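Local coordinates for protein interpain A (Prevotella intermedia, PDB 3BB7) that probably hydrolyses peptide bonds as a C10-family cysteine protease, seen here as a zymogen that still carries part of its inhibitory prosegment, at residues Pro71-Lys76 against Tyr232-Trp237; Thr92-Gln97 against Ala164-Asn169; Lys129-Gly134 against Thr217-Thr222; His249-Gly254 against Gln311-Gly316. The protein carries 1 engineered substitution. All blocks are in the same frame, centred on the assembly; numbering follows the deposited sequence.

Contact 1 of 4, residues Pro71-Lys76 against Tyr232-Trp237; sequences PLNVIK and YTDEQW. Unlike the reference sequence in segment 71-76: Asn-73 (reference Ser).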
loop_
_atom_site.group_PDB
_atom_site.type_symbol
_atom_site.label_atom_id
_atom_site.label_comp_id
_atom_site.label_asym_id
_atom_site.label_seq_id
_atom_site.Cartn_x
_atom_site.Cartn_y
_atom_site.Cartn_z
ATOM N N PRO A 71 -17.955 21.210 -3.313
ATOM C CA PRO A 71 -18.006 19.873 -3.892
ATOM C C PRO A 71 -16.636 19.223 -3.942
ATOM O O PRO A 71 -15.614 19.899 -4.173
ATOM C CB PRO A 71 -18.503 20.118 -5.326
ATOM C CG PRO A 71 -19.087 21.483 -5.329
ATOM C CD PRO A 71 -18.372 22.252 -4.268
ATOM N N LEU A 72 -16.598 17.912 -3.715
ATOM C CA LEU A 72 -15.348 17.176 -3.821
ATOM C C LEU A 72 -14.933 17.103 -5.284
ATOM O O LEU A 72 -15.776 16.991 -6.178
ATOM C CB LEU A 72 -15.452 15.766 -3.205
ATOM C CG LEU A 72 -15.610 15.717 -1.683
ATOM C CD1 LEU A 72 -16.088 14.331 -1.243
ATOM C CD2 LEU A 72 -14.280 16.084 -0.967
ATOM N N ASN A 73 -13.636 17.169 -5.523
ATOM C CA ASN A 73 -13.186 17.132 -6.908
ATOM C C ASN A 73 -13.172 15.720 -7.484
ATOM O O ASN A 73 -13.074 14.731 -6.746
ATOM C CB ASN A 73 -11.845 17.826 -7.074
ATOM C CG ASN A 73 -10.723 17.109 -6.385
ATOM O OD1 ASN A 73 -10.610 15.876 -6.431
ATOM N ND2 ASN A 73 -9.855 17.877 -5.753
ATOM N N VAL A 74 -13.308 15.660 -8.805
ATOM C CA VAL A 74 -13.267 14.411 -9.562
ATOM C C VAL A 74 -12.276 14.661 -10.693
ATOM O O VAL A 74 -12.477 15.555 -11.531
ATOM C CB VAL A 74 -14.645 14.069 -10.147
ATOM C CG1 VAL A 74 -14.549 12.822 -10.987
ATOM C CG2 VAL A 74 -15.640 13.859 -9.020
ATOM N N ILE A 75 -11.175 13.930 -10.665
ATOM C CA ILE A 75 -10.095 14.139 -11.632
ATOM C C ILE A 75 -9.946 12.847 -12.407
ATOM O O ILE A 75 -9.735 11.766 -11.802
ATOM C CB ILE A 75 -8.785 14.493 -10.904
ATOM C CG1 ILE A 75 -8.933 15.797 -10.124
ATOM C CG2 ILE A 75 -7.632 14.600 -11.893
ATOM C CD1 ILE A 75 -7.767 16.063 -9.186
ATOM N N LYS A 76 -10.032 12.951 -13.732
ATOM C CA LYS A 76 -9.959 11.800 -14.638
ATOM C C LYS A 76 -8.710 11.948 -15.496
ATOM O O LYS A 76 -8.315 13.085 -15.826
ATOM C CB LYS A 76 -11.212 11.744 -15.516
ATOM C CG LYS A 76 -12.487 11.502 -14.725
ATOM C CD LYS A 76 -13.617 11.150 -15.629
ATOM C CE LYS A 76 -14.915 11.038 -14.881
ATOM N NZ LYS A 76 -16.050 10.560 -15.730
ATOM N N TYR A 232 1.546 19.301 -3.069
ATOM C CA TYR A 232 0.969 19.304 -4.425
ATOM C C TYR A 232 -0.520 19.623 -4.425
ATOM O O TYR A 232 -1.271 19.205 -3.521
ATOM C CB TYR A 232 1.137 17.928 -5.064
ATOM C CG TYR A 232 2.609 17.568 -5.267
ATOM C CD1 TYR A 232 3.349 16.992 -4.240
ATOM C CD2 TYR A 232 3.248 17.789 -6.490
ATOM C CE1 TYR A 232 4.710 16.676 -4.417
ATOM C CE2 TYR A 232 4.597 17.472 -6.669
ATOM C CZ TYR A 232 5.301 16.885 -5.650
ATOM O OH TYR A 232 6.626 16.578 -5.853
ATOM N N THR A 233 -0.990 20.292 -5.480
ATOM C CA THR A 233 -2.441 20.384 -5.648
ATOM C C THR A 233 -2.975 19.003 -6.046
ATOM O O THR A 233 -2.206 18.122 -6.496
ATOM C CB THR A 233 -2.841 21.363 -6.739
ATOM O OG1 THR A 233 -2.373 20.853 -7.992
ATOM C CG2 THR A 233 -2.245 22.763 -6.490
ATOM N N ASP A 234 -4.289 18.807 -5.933
ATOM C CA ASP A 234 -4.882 17.520 -6.289
ATOM C C ASP A 234 -4.586 17.185 -7.744
ATOM O O ASP A 234 -4.277 16.041 -8.067
ATOM C CB ASP A 234 -6.401 17.583 -6.077
ATOM C CG ASP A 234 -6.775 17.785 -4.634
ATOM O OD1 ASP A 234 -5.989 17.339 -3.763
ATOM O OD2 ASP A 234 -7.860 18.363 -4.371
ATOM N N GLU A 235 -4.698 18.180 -8.627
ATOM C CA GLU A 235 -4.435 17.943 -10.047
ATOM C C GLU A 235 -2.965 17.557 -10.277
ATOM O O GLU A 235 -2.646 16.670 -11.092
ATOM C CB GLU A 235 -4.839 19.165 -10.884
ATOM C CG GLU A 235 -6.347 19.480 -10.791
ATOM C CD GLU A 235 -6.820 20.068 -9.401
ATOM O OE1 GLU A 235 -6.015 20.642 -8.608
ATOM O OE2 GLU A 235 -8.041 19.958 -9.092
ATOM N N GLN A 236 -2.044 18.226 -9.582
ATOM C CA GLN A 236 -0.628 17.911 -9.757
ATOM C C GLN A 236 -0.327 16.505 -9.259
ATOM O O GLN A 236 0.424 15.754 -9.902
ATOM C CB GLN A 236 0.211 18.914 -8.981
ATOM C CG GLN A 236 0.203 20.287 -9.617
ATOM C CD GLN A 236 0.705 21.385 -8.691
ATOM O OE1 GLN A 236 0.964 21.161 -7.501
ATOM N NE2 GLN A 236 0.791 22.596 -9.221
ATOM N N TRP A 237 -0.880 16.151 -8.093
ATOM C CA TRP A 237 -0.657 14.828 -7.516
ATOM C C TRP A 237 -1.235 13.714 -8.421
ATOM O O TRP A 237 -0.549 12.717 -8.698
ATOM C CB TRP A 237 -1.344 14.793 -6.151
ATOM C CG TRP A 237 -1.060 13.603 -5.316
ATOM C CD1 TRP A 237 -1.930 12.584 -5.020
ATOM C CD2 TRP A 237 0.165 13.297 -4.638
ATOM N NE1 TRP A 237 -1.332 11.672 -4.184
ATOM C CE2 TRP A 237 -0.048 12.093 -3.918
ATOM C CE3 TRP A 237 1.400 13.946 -4.529
ATOM C CZ2 TRP A 237 0.943 11.512 -3.118
ATOM C CZ3 TRP A 237 2.380 13.368 -3.734
ATOM C CH2 TRP A 237 2.143 12.163 -3.042
#
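Asn-73 faces Asp-234 with its amide nitrogen. Its CG lies between the backbone N and the carbonyl carbon (chi1 67°), and ND2 comes 2.5 Å from Asp-234 OD2. That is very short for a hydrogen bond whose N-H...O angle is 125°, so its fine geometry is doubtful. The amide and carboxylate planes are turned 71° apart. Asp-234 suits the place because its second oxygen, OD1, makes a salt bridge with Arg-229.

Asp-234 opens helix 234-246, and the residue before it, Thr-233, is the N-cap of a capping box. Thr-233 OG1, on a side chain short enough to fold back, accepts from Gln-236 N at 3.1 Å. In return Gln-236 OE1 accepts from Thr-233 N at 2.9 Å, with the donor above the amide carbonyl plane. Gln-236 N is thus capped at the helix start, and Trp-237 N bonds to Thr-233 O.

Further along the loop that follows helix 49-68, Ile-75 makes the apolar part. Its backbone N bonds to Asp-297, while the branched side chain reaches the helix through CD1 alone, 3.7 Å from Asp-234 CB. The same methyl lies 4.0 Å from CG of Glu-235, whose chain is bent at chi2, and 3.9 Å from Glu-235 OE2.

Contact 2 of 4, residues Thr92-Gln97 against Ala164-Asn169; sequences TTWGQQ and ANMKDN. Unlike the reference sequence in segment 164-169: Asn-169 (reference Asp).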
loop_
_atom_site.group_PDB
_atom_site.type_symbol
_atom_site.label_atom_id
_atom_site.label_comp_id
_atom_site.label_asym_id
_atom_site.label_seq_id
_atom_site.Cartn_x
_atom_site.Cartn_y
_atom_site.Cartn_z
ATOM N N THR A 92 0.359 -10.403 -7.109
ATOM C CA THR A 92 0.532 -10.942 -5.777
ATOM C C THR A 92 -0.575 -10.444 -4.840
ATOM O O THR A 92 -1.180 -9.386 -5.057
ATOM C CB THR A 92 1.885 -10.518 -5.195
ATOM O OG1 THR A 92 2.041 -9.091 -5.330
ATOM C CG2 THR A 92 3.013 -11.222 -5.903
ATOM N N THR A 93 -0.836 -11.221 -3.792
ATOM C CA THR A 93 -1.757 -10.820 -2.752
ATOM C C THR A 93 -1.092 -11.020 -1.398
ATOM O O THR A 93 -1.538 -11.800 -0.563
ATOM C CB THR A 93 -3.096 -11.593 -2.834
ATOM O OG1 THR A 93 -2.838 -12.991 -2.998
ATOM C CG2 THR A 93 -3.920 -11.079 -4.003
ATOM N N TRP A 94 0.002 -10.300 -1.186
ATOM C CA TRP A 94 0.810 -10.542 0.003
ATOM C C TRP A 94 0.288 -9.855 1.258
ATOM O O TRP A 94 -0.638 -9.034 1.180
ATOM C CB TRP A 94 2.270 -10.166 -0.297
ATOM C CG TRP A 94 2.893 -11.094 -1.328
ATOM C CD1 TRP A 94 2.348 -12.245 -1.837
ATOM C CD2 TRP A 94 4.191 -10.975 -1.912
ATOM N NE1 TRP A 94 3.233 -12.862 -2.700
ATOM C CE2 TRP A 94 4.360 -12.089 -2.786
ATOM C CE3 TRP A 94 5.217 -10.008 -1.836
ATOM C CZ2 TRP A 94 5.506 -12.269 -3.563
ATOM C CZ3 TRP A 94 6.376 -10.199 -2.587
ATOM C CH2 TRP A 94 6.504 -11.321 -3.450
ATOM N N GLY A 95 0.838 -10.226 2.412
ATOM C CA GLY A 95 0.384 -9.704 3.680
ATOM C C GLY A 95 1.555 -9.535 4.634
ATOM O O GLY A 95 2.717 -9.395 4.185
ATOM N N GLN A 96 1.274 -9.541 5.941
ATOM C CA GLN A 96 2.290 -9.190 6.936
ATOM C C GLN A 96 2.590 -10.306 7.935
ATOM O O GLN A 96 3.530 -10.174 8.741
ATOM C CB GLN A 96 1.841 -7.968 7.741
ATOM C CG GLN A 96 1.699 -6.685 6.938
ATOM C CD GLN A 96 1.568 -5.478 7.845
ATOM O OE1 GLN A 96 2.246 -5.387 8.872
ATOM N NE2 GLN A 96 0.701 -4.520 7.455
ATOM N N GLN A 97 1.802 -11.379 7.920
ATOM C CA GLN A 97 2.007 -12.488 8.864
ATOM C C GLN A 97 2.603 -13.732 8.186
ATOM O O GLN A 97 3.415 -13.579 7.258
ATOM C CB GLN A 97 0.758 -12.729 9.717
ATOM C CG GLN A 97 0.416 -11.476 10.502
ATOM C CD GLN A 97 -0.663 -11.679 11.498
ATOM O OE1 GLN A 97 -1.844 -11.572 11.174
ATOM N NE2 GLN A 97 -0.273 -11.974 12.729
ATOM N N ALA A 164 12.265 -16.468 -8.632
ATOM C CA ALA A 164 11.553 -17.623 -9.224
ATOM C C ALA A 164 10.694 -18.369 -8.205
ATOM O O ALA A 164 9.808 -19.125 -8.632
ATOM C CB ALA A 164 12.550 -18.591 -9.900
ATOM N N ASN A 165 10.940 -18.167 -6.899
ATOM C CA ASN A 165 10.169 -18.834 -5.837
ATOM C C ASN A 165 9.207 -17.897 -5.110
ATOM O O ASN A 165 8.652 -18.260 -4.051
ATOM C CB ASN A 165 11.113 -19.534 -4.838
ATOM C CG ASN A 165 11.462 -20.951 -5.247
ATOM O OD1 ASN A 165 10.603 -21.719 -5.717
ATOM N ND2 ASN A 165 12.730 -21.308 -5.086
ATOM N N MET A 166 8.966 -16.714 -5.682
ATOM C CA MET A 166 7.957 -15.803 -5.121
ATOM C C MET A 166 6.575 -16.132 -5.673
ATOM O O MET A 166 6.229 -15.755 -6.778
ATOM C CB MET A 166 8.286 -14.339 -5.438
ATOM C CG MET A 166 9.668 -13.921 -5.140
ATOM S SD MET A 166 9.894 -13.592 -3.412
ATOM C CE MET A 166 11.628 -13.025 -3.419
ATOM N N LYS A 167 5.778 -16.815 -4.873
ATOM C CA LYS A 167 4.433 -17.195 -5.256
ATOM C C LYS A 167 3.505 -15.988 -5.204
ATOM O O LYS A 167 3.699 -15.087 -4.381
ATOM C CB LYS A 167 3.975 -18.305 -4.292
ATOM C CG LYS A 167 2.774 -19.093 -4.654
ATOM C CD LYS A 167 2.720 -20.391 -3.807
ATOM C CE LYS A 167 1.752 -21.395 -4.393
ATOM N NZ LYS A 167 1.409 -21.181 -5.819
ATOM N N ASP A 168 2.466 -15.992 -6.049
ATOM C CA ASP A 168 1.496 -14.900 -6.039
ATOM C C ASP A 168 0.709 -14.911 -4.725
ATOM O O ASP A 168 0.467 -13.866 -4.154
ATOM C CB ASP A 168 0.528 -15.013 -7.210
ATOM C CG ASP A 168 1.117 -14.500 -8.493
ATOM O OD1 ASP A 168 2.151 -13.772 -8.457
ATOM O OD2 ASP A 168 0.517 -14.824 -9.547
ATOM N N ASN A 169 0.332 -16.103 -4.255
ATOM C CA ASN A 169 -0.656 -16.273 -3.179
ATOM C C ASN A 169 -0.056 -17.269 -2.177
ATOM O O ASN A 169 0.302 -18.364 -2.558
ATOM C CB ASN A 169 -1.925 -16.870 -3.833
ATOM C CG ASN A 169 -3.100 -17.026 -2.876
ATOM O OD1 ASN A 169 -2.994 -16.816 -1.652
ATOM N ND2 ASN A 169 -4.258 -17.410 -3.445
HETATM O O HOH W 1 -2.425 -13.611 -5.819
HETATM O O HOH W 2 -1.855 -14.664 -0.520
#
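Trp-94 reaches across to Met-166 and Lys-167 with one long edge of its indole. From CB, CG lies anti to the carbonyl carbon (chi1 -67°). CD1 comes 3.4 Å from Asp-168 O, placed obliquely to the ring. NE1 donates to Lys-167 O at 2.8 Å; this oxygen lies in the ring plane, so the one polar atom of a buried ring is satisfied. CZ2 then packs 3.9 Å from Met-166 CB, and CH2 at the tip is 4.1 Å from Met-166 SD, an oblique Met-aromatic contact. Thr-92 CG2 covers one face near its rim. Beside the ring, Thr-93 N donates to Asp-168 O at 3.0 Å, and a water links Thr-93 O to Asn-169 OD1, which also bonds to Ser-171.

In the catalytic domain the indole lies between two helices, touching Asn-126 of helix 116-128 and Val-182 and Met-186 of helix 176-192, its side chain about 11 Å from that of Ala-116, the engineered residue at the predicted nucleophile position.

Contact 3 of 4, residues Lys129-Gly134 against Thr217-Thr222; sequences KYPVRG and TYFGFT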
loop_
_atom_site.group_PDB
_atom_site.type_symbol
_atom_site.label_atom_id
_atom_site.label_comp_id
_atom_site.label_asym_id
_atom_site.label_seq_id
_atom_site.Cartn_x
_atom_site.Cartn_y
_atom_site.Cartn_z
ATOM N N LYS A 129 11.065 -7.816 -10.466
ATOM C CA LYS A 129 12.060 -8.882 -10.325
ATOM C C LYS A 129 13.472 -8.286 -10.309
ATOM O O LYS A 129 14.382 -8.725 -11.033
ATOM C CB LYS A 129 11.899 -9.966 -11.392
ATOM C CG LYS A 129 10.631 -10.761 -11.167
ATOM C CD LYS A 129 10.222 -11.527 -12.401
ATOM C CE LYS A 129 8.769 -11.975 -12.238
ATOM N NZ LYS A 129 8.001 -11.146 -11.231
ATOM N N TYR A 130 13.632 -7.267 -9.468
ATOM C CA TYR A 130 14.858 -6.463 -9.458
ATOM C C TYR A 130 14.992 -5.873 -8.073
ATOM O O TYR A 130 13.983 -5.527 -7.484
ATOM C CB TYR A 130 14.733 -5.357 -10.521
ATOM C CG TYR A 130 15.932 -4.448 -10.681
ATOM C CD1 TYR A 130 16.923 -4.725 -11.614
ATOM C CD2 TYR A 130 16.045 -3.274 -9.920
ATOM C CE1 TYR A 130 18.014 -3.872 -11.751
ATOM C CE2 TYR A 130 17.122 -2.429 -10.052
ATOM C CZ TYR A 130 18.094 -2.727 -10.981
ATOM O OH TYR A 130 19.165 -1.861 -11.088
ATOM N N PRO A 131 16.219 -5.787 -7.542
ATOM C CA PRO A 131 17.505 -6.128 -8.134
ATOM C C PRO A 131 17.805 -7.621 -8.066
ATOM O O PRO A 131 17.078 -8.394 -7.385
ATOM C CB PRO A 131 18.489 -5.344 -7.263
ATOM C CG PRO A 131 17.855 -5.418 -5.904
ATOM C CD PRO A 131 16.371 -5.277 -6.161
ATOM N N VAL A 132 18.856 -8.010 -8.774
ATOM C CA VAL A 132 19.387 -9.370 -8.674
ATOM C C VAL A 132 19.948 -9.634 -7.269
ATOM O O VAL A 132 19.613 -10.629 -6.637
ATOM C CB VAL A 132 20.463 -9.656 -9.732
ATOM C CG1 VAL A 132 21.018 -11.040 -9.536
ATOM C CG2 VAL A 132 19.926 -9.512 -11.131
ATOM N N ARG A 133 20.779 -8.718 -6.781
ATOM C CA ARG A 133 21.336 -8.752 -5.418
ATOM C C ARG A 133 21.266 -7.340 -4.870
ATOM O O ARG A 133 21.187 -6.377 -5.633
ATOM C CB ARG A 133 22.811 -9.257 -5.411
ATOM C CG ARG A 133 22.972 -10.706 -5.872
ATOM C CD ARG A 133 24.417 -11.064 -6.209
ATOM N NE ARG A 133 25.327 -10.817 -5.097
ATOM C CZ ARG A 133 26.036 -11.755 -4.481
ATOM N NH1 ARG A 133 25.959 -13.025 -4.867
ATOM N NH2 ARG A 133 26.832 -11.421 -3.479
ATOM N N GLY A 134 21.291 -7.219 -3.545
ATOM C CA GLY A 134 21.305 -5.901 -2.934
ATOM C C GLY A 134 22.736 -5.395 -2.780
ATOM O O GLY A 134 23.690 -5.860 -3.443
ATOM N N THR A 217 19.921 2.996 -1.259
ATOM C CA THR A 217 21.181 2.548 -0.683
ATOM C C THR A 217 21.388 1.050 -0.693
ATOM O O THR A 217 22.494 0.576 -1.041
ATOM C CB THR A 217 21.338 3.106 0.728
ATOM O OG1 THR A 217 21.484 4.526 0.605
ATOM C CG2 THR A 217 22.573 2.565 1.430
ATOM N N TYR A 218 20.368 0.304 -0.257
ATOM C CA TYR A 218 20.499 -1.138 -0.072
ATOM C C TYR A 218 19.997 -1.929 -1.269
ATOM O O TYR A 218 20.417 -3.060 -1.472
ATOM C CB TYR A 218 19.778 -1.588 1.205
ATOM C CG TYR A 218 20.317 -0.897 2.425
ATOM C CD1 TYR A 218 19.531 -0.036 3.171
ATOM C CD2 TYR A 218 21.632 -1.116 2.841
ATOM C CE1 TYR A 218 20.021 0.621 4.275
ATOM C CE2 TYR A 218 22.133 -0.507 3.988
ATOM C CZ TYR A 218 21.335 0.391 4.689
ATOM O OH TYR A 218 21.830 1.048 5.796
ATOM N N PHE A 219 19.116 -1.340 -2.079
ATOM C CA PHE A 219 18.605 -2.054 -3.245
ATOM C C PHE A 219 19.082 -1.495 -4.577
ATOM O O PHE A 219 18.848 -2.109 -5.632
ATOM C CB PHE A 219 17.083 -2.138 -3.231
ATOM C CG PHE A 219 16.531 -3.039 -2.151
ATOM C CD1 PHE A 219 16.020 -2.504 -0.978
ATOM C CD2 PHE A 219 16.471 -4.425 -2.331
ATOM C CE1 PHE A 219 15.467 -3.332 0.027
ATOM C CE2 PHE A 219 15.909 -5.263 -1.351
ATOM C CZ PHE A 219 15.396 -4.720 -0.169
ATOM N N GLY A 220 19.707 -0.321 -4.534
ATOM C CA GLY A 220 20.293 0.291 -5.720
ATOM C C GLY A 220 19.320 0.944 -6.691
ATOM O O GLY A 220 19.647 1.128 -7.867
ATOM N N PHE A 221 18.140 1.320 -6.207
ATOM C CA PHE A 221 17.204 2.084 -7.027
ATOM C C PHE A 221 17.602 3.552 -7.028
ATOM O O PHE A 221 17.150 4.339 -6.181
ATOM C CB PHE A 221 15.764 1.948 -6.537
ATOM C CG PHE A 221 15.176 0.587 -6.762
ATOM C CD1 PHE A 221 14.757 0.196 -8.037
ATOM C CD2 PHE A 221 15.101 -0.329 -5.719
ATOM C CE1 PHE A 221 14.184 -1.093 -8.252
ATOM C CE2 PHE A 221 14.584 -1.615 -5.900
ATOM C CZ PHE A 221 14.100 -2.001 -7.167
ATOM N N THR A 222 18.486 3.885 -7.970
ATOM C CA THR A 222 19.088 5.213 -8.019
ATOM C C THR A 222 18.061 6.338 -7.961
ATOM O O THR A 222 18.314 7.366 -7.312
ATOM C CB THR A 222 19.953 5.330 -9.272
ATOM O OG1 THR A 222 19.136 5.253 -10.435
ATOM C CG2 THR A 222 20.917 4.229 -9.319
HETATM O O HOH W 3 18.696 0.482 -10.377
HETATM O O HOH W 4 21.168 -3.680 -6.022
#
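Tyr-130 and Phe-221 meet as an offset edge-to-face pair, with planes at 61° and the tyrosine giving its edge. Phe-221 is the centre of an inverse gamma turn just beyond helix 208-218; Pro-131, joined to Tyr-130 by a cis peptide bond, lies in the loop that follows helix 116-128. The contact packs that loop against the C-terminal end of helix 208-218 and the residues after it.

Packing is tight around the rings. Tyr-130 CD2 stands 3.3 Å from Phe-221 CE1, with Tyr-130 CG held anti to the backbone N (chi1 -178°). Pro-131 wedges alongside: CG is 3.5 Å from Phe-219 O, and CD is 3.9 Å from Phe-219 CD2. A rigid apolar ring suits this place; both phenylalanines also touch Leu-125 of helix 116-128. Glycine fits at Gly-134, where CA approaches Tyr-218 O to 3.3 Å and a side chain would have little room.

The looser side is bridged by water. One molecule donates to Arg-133 O and, weakly, to Phe-219 O. The hydroxyl of Tyr-130, hydrogen-bonded to Lys-320 as well, reaches Gly-220 through a second. Gly-220 has positive phi (76°), readily taken by glycine, and its O accepts from that second water at 2.8 Å.

Contact 4 of 4, residues His249-Gly254 against Gln311-Gly316; sequences HPLIYG and QDMVRG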
loop_
_atom_site.group_PDB
_atom_site.type_symbol
_atom_site.label_atom_id
_atom_site.label_comp_id
_atom_site.label_asym_id
_atom_site.label_seq_id
_atom_site.Cartn_x
_atom_site.Cartn_y
_atom_site.Cartn_z
ATOM N N HIS A 249 4.766 1.780 -13.850
ATOM C CA HIS A 249 5.439 1.848 -12.560
ATOM C C HIS A 249 4.474 1.870 -11.387
ATOM O O HIS A 249 3.942 2.936 -11.041
ATOM C CB HIS A 249 6.275 3.123 -12.463
ATOM C CG HIS A 249 7.298 3.282 -13.545
ATOM N ND1 HIS A 249 7.872 4.503 -13.819
ATOM C CD2 HIS A 249 7.871 2.394 -14.390
ATOM C CE1 HIS A 249 8.752 4.365 -14.801
ATOM N NE2 HIS A 249 8.776 3.094 -15.163
ATOM N N PRO A 250 4.254 0.713 -10.735
ATOM C CA PRO A 250 3.387 0.713 -9.550
ATOM C C PRO A 250 4.048 1.546 -8.470
ATOM O O PRO A 250 5.304 1.635 -8.421
ATOM C CB PRO A 250 3.345 -0.750 -9.133
ATOM C CG PRO A 250 3.880 -1.553 -10.304
ATOM C CD PRO A 250 4.785 -0.620 -11.077
ATOM N N LEU A 251 3.226 2.173 -7.624
ATOM C CA LEU A 251 3.681 3.139 -6.622
ATOM C C LEU A 251 3.491 2.672 -5.186
ATOM O O LEU A 251 2.400 2.275 -4.823
ATOM C CB LEU A 251 2.948 4.474 -6.783
ATOM C CG LEU A 251 3.141 5.157 -8.150
ATOM C CD1 LEU A 251 2.205 6.323 -8.292
ATOM C CD2 LEU A 251 4.558 5.631 -8.286
ATOM N N ILE A 252 4.544 2.734 -4.380
ATOM C CA ILE A 252 4.425 2.509 -2.944
ATOM C C ILE A 252 3.784 3.776 -2.363
ATOM O O ILE A 252 4.249 4.897 -2.643
ATOM C CB ILE A 252 5.840 2.322 -2.353
ATOM C CG1 ILE A 252 6.525 1.097 -2.995
ATOM C CG2 ILE A 252 5.796 2.238 -0.817
ATOM C CD1 ILE A 252 8.038 1.030 -2.760
ATOM N N TYR A 253 2.704 3.637 -1.589
ATOM C CA TYR A 253 1.918 4.791 -1.158
ATOM C C TYR A 253 1.504 4.581 0.300
ATOM O O TYR A 253 1.166 3.470 0.695
ATOM C CB TYR A 253 0.674 4.851 -2.038
ATOM C CG TYR A 253 -0.103 6.165 -2.090
ATOM C CD1 TYR A 253 0.016 7.013 -3.188
ATOM C CD2 TYR A 253 -0.943 6.555 -1.040
ATOM C CE1 TYR A 253 -0.710 8.186 -3.273
ATOM C CE2 TYR A 253 -1.689 7.744 -1.107
ATOM C CZ TYR A 253 -1.559 8.564 -2.227
ATOM O OH TYR A 253 -2.307 9.730 -2.311
ATOM N N GLY A 254 1.508 5.630 1.117
ATOM C CA GLY A 254 1.051 5.447 2.489
ATOM C C GLY A 254 1.487 6.583 3.373
ATOM O O GLY A 254 1.876 7.656 2.895
ATOM N N GLN A 311 -0.357 11.077 3.428
ATOM C CA GLN A 311 -0.253 10.550 2.062
ATOM C C GLN A 311 1.086 10.906 1.463
ATOM O O GLN A 311 1.341 12.064 1.125
ATOM C CB GLN A 311 -1.356 11.098 1.159
ATOM C CG GLN A 311 -2.749 10.629 1.518
ATOM C CD GLN A 311 -3.775 11.220 0.579
ATOM O OE1 GLN A 311 -3.923 10.773 -0.575
ATOM N NE2 GLN A 311 -4.502 12.220 1.060
ATOM N N ASP A 312 1.939 9.895 1.405
ATOM C CA ASP A 312 3.269 9.994 0.855
ATOM C C ASP A 312 3.354 8.959 -0.253
ATOM O O ASP A 312 2.599 7.974 -0.254
ATOM C CB ASP A 312 4.324 9.622 1.907
ATOM C CG ASP A 312 4.172 10.392 3.205
ATOM O OD1 ASP A 312 4.335 9.772 4.285
ATOM O OD2 ASP A 312 3.879 11.603 3.155
ATOM N N MET A 313 4.258 9.156 -1.201
ATOM C CA MET A 313 4.522 8.103 -2.176
ATOM C C MET A 313 6.011 7.952 -2.341
ATOM O O MET A 313 6.781 8.908 -2.171
ATOM C CB MET A 313 3.805 8.348 -3.517
ATOM C CG MET A 313 4.477 9.259 -4.492
ATOM S SD MET A 313 3.900 9.209 -6.236
ATOM C CE MET A 313 2.238 9.856 -6.034
ATOM N N VAL A 314 6.421 6.755 -2.731
ATOM C CA VAL A 314 7.795 6.550 -3.170
ATOM C C VAL A 314 7.683 6.272 -4.647
ATOM O O VAL A 314 7.018 5.285 -5.045
ATOM C CB VAL A 314 8.501 5.402 -2.439
ATOM C CG1 VAL A 314 9.886 5.229 -3.029
ATOM C CG2 VAL A 314 8.585 5.694 -0.957
ATOM N N ARG A 315 8.283 7.149 -5.455
ATOM C CA ARG A 315 8.337 6.957 -6.893
ATOM C C ARG A 315 9.797 6.721 -7.289
ATOM O O ARG A 315 10.707 6.834 -6.446
ATOM C CB ARG A 315 7.695 8.150 -7.619
ATOM C CG ARG A 315 8.456 9.439 -7.516
ATOM C CD ARG A 315 7.720 10.570 -8.254
ATOM N NE ARG A 315 8.391 11.823 -7.948
ATOM C CZ ARG A 315 8.093 12.986 -8.514
ATOM N NH1 ARG A 315 7.143 13.043 -9.446
ATOM N NH2 ARG A 315 8.746 14.084 -8.135
ATOM N N GLY A 316 10.039 6.352 -8.549
ATOM C CA GLY A 316 11.404 6.122 -9.018
ATOM C C GLY A 316 11.891 4.701 -8.814
ATOM O O GLY A 316 13.074 4.445 -8.909
HETATM O O HOH W 5 7.070 2.806 -5.971
#
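The ring of Tyr-253 lies with Asp-312 O over one face, 3.7 Å above the plane and offset toward the rim, while Gln-311 OE1 sits at the edge, in plane. The ring of Phe-269 also meets it, with planes at about 30°. Tyr-253 and Asp-312 lie on neighbouring strands of the large antiparallel sheet, Gln-311 just before the second strand.

At the ring's edge Tyr-253 OH donates to Gln-311 OE1 at 2.6 Å, the ring and amide planes standing 47° apart. The hydroxyl also bonds to Trp-237 NE1, and OE1 to Arg-229, so both polar ends are gripped twice in a buried place.

Tyr-253 and Met-313 share one face, in a non-hydrogen-bonded pair. Met-313 CB touches Tyr-253 CD1 at 4.0 Å, and its SD lies 3.9 Å from Leu-251 CD1; the Met-313 side chain also packs against Trp-237 and Ile-240 of helix 234-246. The other face carries the beta-branched Ile-252 and Val-314, which suit a strand and pack on Leu-215 of helix 208-218. Glycine suits position 254, near the predicted catalytic His-267, because its backbone angles would jam a side chain against the preceding carbonyl. Gly-254 and Asp-312 exchange two backbone bonds. At Ile-252 and Val-314 just one is direct, from Val-314 N to Ile-252 O; on the other side a water intervenes, accepting from Ile-252 N at 3.0 Å, with Val-314 O 2.6 Å from the same water.

In the fold
Contact 1 closes a long loop of chain that contains contacts 2 and 3, and contact 4 follows it. Contacts 2 and 3 interleave along the sequence, with centres about 19 Å apart, and both involve the surroundings of helices 116-128 and 176-192. Contact 4 lies near one end of the large sheet, its centre about 17 Å from those of contacts 1 and 3. It touches contact 1 directly, where Trp-237 CZ2 packs 3.6 Å from Met-313 CE: helix 234-246 packs on this part of the sheet, and strand 251-255 follows it in the chain. The centres of contacts 1 and 2 are about 33 Å apart, on opposite sides of the chain's centre. Contact 1 ties the loop after helix 49-68 to the catalytic domain; the other three lie within that domain.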